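Local coordinates for protein putative thioesterase yhdA (Lactococcus lactis subsp. lactis, PDB 3GEK) that is a putative hydrolase of the PaaI thioesterase family, probably cleaving an acyl-CoA thioester such as 1,4-dihydroxy-2-naphthoyl-CoA, at residues Q6-D17 / K29-H40. The protein carries 7 engineered substitutions. Residues are numbered along the deposited sequence; the frame is centred on the assembly and turned at random.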
loop_
_atom_site.group_PDB
_atom_site.type_symbol
_atom_site.label_atom_id
_atom_site.label_comp_id
_atom_site.label_asym_id
_atom_site.label_seq_id
_atom_site.Cartn_x
_atom_site.Cartn_y
_atom_site.Cartn_z
ATOM N N GLN A 6 -11.571 23.524 -5.525
ATOM C CA GLN A 6 -12.719 23.339 -4.629
ATOM C C GLN A 6 -12.347 22.638 -3.320
ATOM O O GLN A 6 -13.029 22.799 -2.311
ATOM C CB GLN A 6 -13.856 22.601 -5.336
ATOM C CG GLN A 6 -14.574 23.445 -6.374
ATOM C CD GLN A 6 -15.841 22.795 -6.884
ATOM O OE1 GLN A 6 -15.958 22.494 -8.070
ATOM N NE2 GLN A 6 -16.797 22.573 -5.990
ATOM N N LEU A 7 -11.252 21.880 -3.345
ATOM C CA LEU A 7 -10.704 21.255 -2.143
ATOM C C LEU A 7 -10.319 22.288 -1.077
ATOM O O LEU A 7 -10.286 21.971 0.109
ATOM C CB LEU A 7 -9.502 20.375 -2.500
ATOM C CG LEU A 7 -9.568 18.837 -2.533
ATOM C CD1 LEU A 7 -10.949 18.221 -2.280
ATOM C CD2 LEU A 7 -8.967 18.310 -3.826
ATOM N N ASN A 8 -10.053 23.523 -1.507
ATOM C CA ASN A 8 -9.682 24.616 -0.601
ATOM C C ASN A 8 -8.430 24.281 0.224
ATOM O O ASN A 8 -8.456 24.282 1.457
ATOM C CB ASN A 8 -10.870 25.000 0.302
ATOM C CG ASN A 8 -10.757 26.409 0.874
ATOM O OD1 ASN A 8 -9.810 27.146 0.596
ATOM N ND2 ASN A 8 -11.739 26.787 1.680
ATOM N N ILE A 9 -7.341 23.974 -0.476
ATOM C CA ILE A 9 -6.037 23.768 0.156
ATOM C C ILE A 9 -5.438 25.131 0.512
ATOM O O ILE A 9 -5.285 25.989 -0.354
ATOM C CB ILE A 9 -5.054 22.981 -0.764
ATOM C CG1 ILE A 9 -5.691 21.699 -1.331
ATOM C CG2 ILE A 9 -3.732 22.693 -0.055
ATOM C CD1 ILE A 9 -6.527 20.896 -0.355
ATOM N N THR A 10 -5.114 25.323 1.789
ATOM C CA THR A 10 -4.591 26.600 2.280
ATOM C C THR A 10 -3.205 26.443 2.923
ATOM O O THR A 10 -2.781 25.334 3.240
ATOM C CB THR A 10 -5.554 27.241 3.309
ATOM O OG1 THR A 10 -6.908 26.955 2.950
ATOM C CG2 THR A 10 -5.377 28.746 3.352
ATOM N N ASP A 11 -2.516 27.568 3.110
ATOM C CA ASP A 11 -1.268 27.640 3.876
ATOM C C ASP A 11 -0.207 26.637 3.405
ATOM O O ASP A 11 0.512 26.068 4.226
ATOM C CB ASP A 11 -1.538 27.450 5.383
ATOM C CG ASP A 11 -2.388 28.566 5.994
ATOM O OD1 ASP A 11 -2.643 29.597 5.330
ATOM O OD2 ASP A 11 -2.801 28.406 7.164
ATOM N N PHE A 12 -0.116 26.415 2.093
ATOM C CA PHE A 12 0.875 25.480 1.562
ATOM C C PHE A 12 2.276 26.070 1.676
ATOM O O PHE A 12 2.515 27.197 1.246
ATOM C CB PHE A 12 0.577 25.070 0.110
ATOM C CG PHE A 12 1.621 24.146 -0.487
ATOM C CD1 PHE A 12 1.648 22.791 -0.154
ATOM C CD2 PHE A 12 2.583 24.632 -1.369
ATOM C CE1 PHE A 12 2.613 21.936 -0.691
ATOM C CE2 PHE A 12 3.555 23.781 -1.912
ATOM C CZ PHE A 12 3.568 22.434 -1.567
ATOM N N GLN A 13 3.182 25.306 2.278
ATOM C CA GLN A 13 4.605 25.656 2.325
ATOM C C GLN A 13 5.480 24.410 2.348
ATOM O O GLN A 13 5.189 23.443 3.053
ATOM C CB GLN A 13 4.938 26.596 3.497
ATOM C CG GLN A 13 4.459 26.138 4.870
ATOM C CD GLN A 13 4.453 27.260 5.908
ATOM O OE1 GLN A 13 4.102 28.406 5.611
ATOM N NE2 GLN A 13 4.836 26.925 7.138
ATOM N N VAL A 14 6.542 24.446 1.548
ATOM C CA VAL A 14 7.559 23.397 1.508
ATOM C C VAL A 14 8.868 23.987 2.049
ATOM O O VAL A 14 9.211 25.135 1.742
ATOM C CB VAL A 14 7.716 22.820 0.072
ATOM C CG1 VAL A 14 8.176 23.889 -0.904
ATOM C CG2 VAL A 14 8.658 21.624 0.053
ATOM N N PHE A 15 9.578 23.217 2.870
ATOM C CA PHE A 15 10.732 23.744 3.613
ATOM C C PHE A 15 11.717 22.661 4.042
ATOM O O PHE A 15 11.381 21.480 4.076
ATOM C CB PHE A 15 10.265 24.536 4.847
ATOM C CG PHE A 15 9.424 23.730 5.811
ATOM C CD1 PHE A 15 8.053 23.584 5.608
ATOM C CD2 PHE A 15 10.005 23.120 6.922
ATOM C CE1 PHE A 15 7.274 22.841 6.492
ATOM C CE2 PHE A 15 9.235 22.374 7.810
ATOM C CZ PHE A 15 7.865 22.234 7.594
ATOM N N THR A 16 12.937 23.083 4.366
ATOM C CA THR A 16 13.934 22.206 4.970
ATOM C C THR A 16 14.155 22.627 6.417
ATOM O O THR A 16 13.915 23.783 6.776
ATOM C CB THR A 16 15.286 22.255 4.225
ATOM O OG1 THR A 16 15.782 23.598 4.209
ATOM C CG2 THR A 16 15.137 21.767 2.800
ATOM N N ASP A 17 14.607 21.690 7.246
ATOM C CA ASP A 17 14.991 22.009 8.620
ATOM C C ASP A 17 16.308 22.774 8.613
ATOM O O ASP A 17 17.127 22.598 7.706
ATOM C CB ASP A 17 15.132 20.736 9.460
ATOM C CG ASP A 17 13.918 19.828 9.355
ATOM O OD1 ASP A 17 12.842 20.191 9.881
ATOM O OD2 ASP A 17 14.042 18.746 8.746
ATOM N N LYS A 29 10.322 18.844 3.963
ATOM C CA LYS A 29 9.002 18.709 4.547
ATOM C C LYS A 29 8.041 19.667 3.852
ATOM O O LYS A 29 8.476 20.649 3.247
ATOM C CB LYS A 29 9.042 19.029 6.040
ATOM C CG LYS A 29 9.758 17.999 6.898
ATOM C CD LYS A 29 9.983 18.539 8.305
ATOM C CE LYS A 29 10.579 17.477 9.216
ATOM N NZ LYS A 29 10.934 18.046 10.549
ATOM N N PHE A 30 6.745 19.363 3.929
ATOM C CA PHE A 30 5.706 20.336 3.595
ATOM C C PHE A 30 4.604 20.403 4.649
ATOM O O PHE A 30 4.416 19.469 5.430
ATOM C CB PHE A 30 5.128 20.130 2.183
ATOM C CG PHE A 30 4.161 18.981 2.062
ATOM C CD1 PHE A 30 2.819 19.136 2.407
ATOM C CD2 PHE A 30 4.583 17.755 1.569
ATOM C CE1 PHE A 30 1.924 18.078 2.288
ATOM C CE2 PHE A 30 3.688 16.697 1.429
ATOM C CZ PHE A 30 2.358 16.859 1.792
ATOM N N SER A 31 3.909 21.537 4.659
ATOM C CA SER A 31 2.768 21.805 5.520
ATOM C C SER A 31 1.619 22.350 4.674
ATOM O O SER A 31 1.847 22.980 3.635
ATOM C CB SER A 31 3.140 22.864 6.557
ATOM O OG SER A 31 3.470 22.280 7.796
ATOM N N SER A 32 0.391 22.127 5.139
ATOM C CA SER A 32 -0.802 22.697 4.519
ATOM C C SER A 32 -2.036 22.447 5.370
ATOM O O SER A 32 -2.010 21.657 6.313
ATOM C CB SER A 32 -1.029 22.135 3.111
ATOM O OG SER A 32 -1.399 20.770 3.156
ATOM N N LYS A 33 -3.115 23.135 5.026
ATOM C CA LYS A 33 -4.404 22.931 5.658
ATOM C C LYS A 33 -5.439 22.746 4.562
ATOM O O LYS A 33 -5.258 23.229 3.438
ATOM C CB LYS A 33 -4.780 24.124 6.546
ATOM C CG LYS A 33 -3.819 24.380 7.696
ATOM C CD LYS A 33 -4.378 25.373 8.697
ATOM C CE LYS A 33 -3.344 25.727 9.767
ATOM N NZ LYS A 33 -2.218 26.536 9.212
HETATM N N MSE A 34 -6.507 22.029 4.883
HETATM C CA MSE A 34 -7.661 21.957 4.003
HETATM C C MSE A 34 -8.912 22.358 4.773
HETATM O O MSE A 34 -9.288 21.699 5.742
HETATM C CB MSE A 34 -7.815 20.558 3.405
HETATM C CG MSE A 34 -9.038 20.415 2.509
HETATM SE SE MSE A 34 -9.020 18.754 1.502
HETATM C CE MSE A 34 -9.492 17.527 2.960
ATOM N N ILE A 35 -9.538 23.432 4.337
ATOM C CA ILE A 35 -10.734 23.961 4.989
ATOM C C ILE A 35 -11.981 23.230 4.495
ATOM O O ILE A 35 -12.285 23.243 3.303
ATOM C CB ILE A 35 -10.890 25.475 4.749
ATOM C CG1 ILE A 35 -9.554 26.194 4.981
ATOM C CG2 ILE A 35 -12.014 26.044 5.625
ATOM C CD1 ILE A 35 -9.546 27.647 4.516
ATOM N N LEU A 36 -12.705 22.618 5.429
ATOM C CA LEU A 36 -13.813 21.718 5.093
ATOM C C LEU A 36 -15.169 22.406 4.966
ATOM O O LEU A 36 -15.500 23.317 5.728
ATOM C CB LEU A 36 -13.896 20.556 6.101
ATOM C CG LEU A 36 -12.595 19.769 6.348
ATOM C CD1 LEU A 36 -12.759 18.757 7.472
ATOM C CD2 LEU A 36 -12.121 19.084 5.085
ATOM N N SER A 37 -15.930 21.955 3.972
ATOM C CA SER A 37 -17.354 22.260 3.820
ATOM C C SER A 37 -18.065 20.959 3.460
ATOM O O SER A 37 -17.461 19.887 3.536
ATOM C CB SER A 37 -17.572 23.290 2.713
ATOM O OG SER A 37 -17.294 22.729 1.440
ATOM N N ASP A 38 -19.332 21.061 3.054
ATOM C CA ASP A 38 -20.125 19.910 2.609
ATOM C C ASP A 38 -19.531 19.237 1.376
ATOM O O ASP A 38 -19.763 18.053 1.136
ATOM C CB ASP A 38 -21.572 20.320 2.320
ATOM C CG ASP A 38 -21.692 21.277 1.132
ATOM O OD1 ASP A 38 -22.321 20.885 0.119
ATOM O OD2 ASP A 38 -21.161 22.412 1.211
ATOM N N PHE A 39 -18.769 20.005 0.599
ATOM C CA PHE A 39 -18.043 19.488 -0.554
ATOM C C PHE A 39 -17.242 18.243 -0.178
ATOM O O PHE A 39 -17.175 17.291 -0.952
ATOM C CB PHE A 39 -17.114 20.571 -1.131
ATOM C CG PHE A 39 -16.249 20.094 -2.273
ATOM C CD1 PHE A 39 -16.759 20.011 -3.565
ATOM C CD2 PHE A 39 -14.928 19.734 -2.055
ATOM C CE1 PHE A 39 -15.964 19.571 -4.624
ATOM C CE2 PHE A 39 -14.126 19.294 -3.105
ATOM C CZ PHE A 39 -14.647 19.210 -4.393
ATOM N N HIS A 40 -16.666 18.255 1.022
ATOM C CA HIS A 40 -15.764 17.199 1.478
ATOM C C HIS A 40 -16.476 16.052 2.212
ATOM O O HIS A 40 -15.832 15.094 2.640
ATOM C CB HIS A 40 -14.668 17.786 2.382
ATOM C CG HIS A 40 -14.050 19.046 1.860
ATOM N ND1 HIS A 40 -12.772 19.092 1.351
ATOM C CD2 HIS A 40 -14.530 20.311 1.784
ATOM C CE1 HIS A 40 -12.490 20.328 0.982
ATOM N NE2 HIS A 40 -13.541 21.086 1.229
HETATM O O HOH W 1 -14.084 25.031 2.356
#
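K33 O takes the shortest backbone bond between the strands, 2.7 Å from T10 N, and also receives a CA-H...O contact from I9. K33 N returns a bond to T10 O, closing one hydrogen-bonded pair; Q13 with S31 and F15 with K29 close two more. The pairing slips by one residue at the corner around D11, a beta bulge that separates strands 9-10 and 12-16. There D11 reaches over to K33 in a salt bridge: OD2 offers its anti lone pair to NZ at 2.8 Å, and the lysine chain bends at its last torsion (chi4 69°) to meet it. Within the chain, strands 9-10 and 12-16 form the border of the curved antiparallel sheet of the hotdog fold, next to strand 28-35, which pairs on its other side with strand 92-102. I9, F12, V14 and F30 face the long helix 49-68; F12 CE1 lies 4.2 Å from F30 CD1, and I9 CD1 lies 3.8 Å from SE of the selenomethionine M34. On the opposite face, K29 CB sits over the F15 ring, 4.0 Å from its centroid, and the rest of the lysine runs extended to D17, where, in a salt bridge, NZ meets D17 OD1 at 2.9 Å on the syn side, 20° out of the carboxylate plane. An asparagine at D17 would probably leave the K29 ammonium without its charged mate and the lysine end freer to swing. Beyond the ladder, a water bridges N8 ND2 and I35 O. Q6 CB covers one face of F39, whose edge L7 CD1 meets at CE2, 3.5 Å away, while Q6 NE2 bonds OE1 of Q6 in the second subunit.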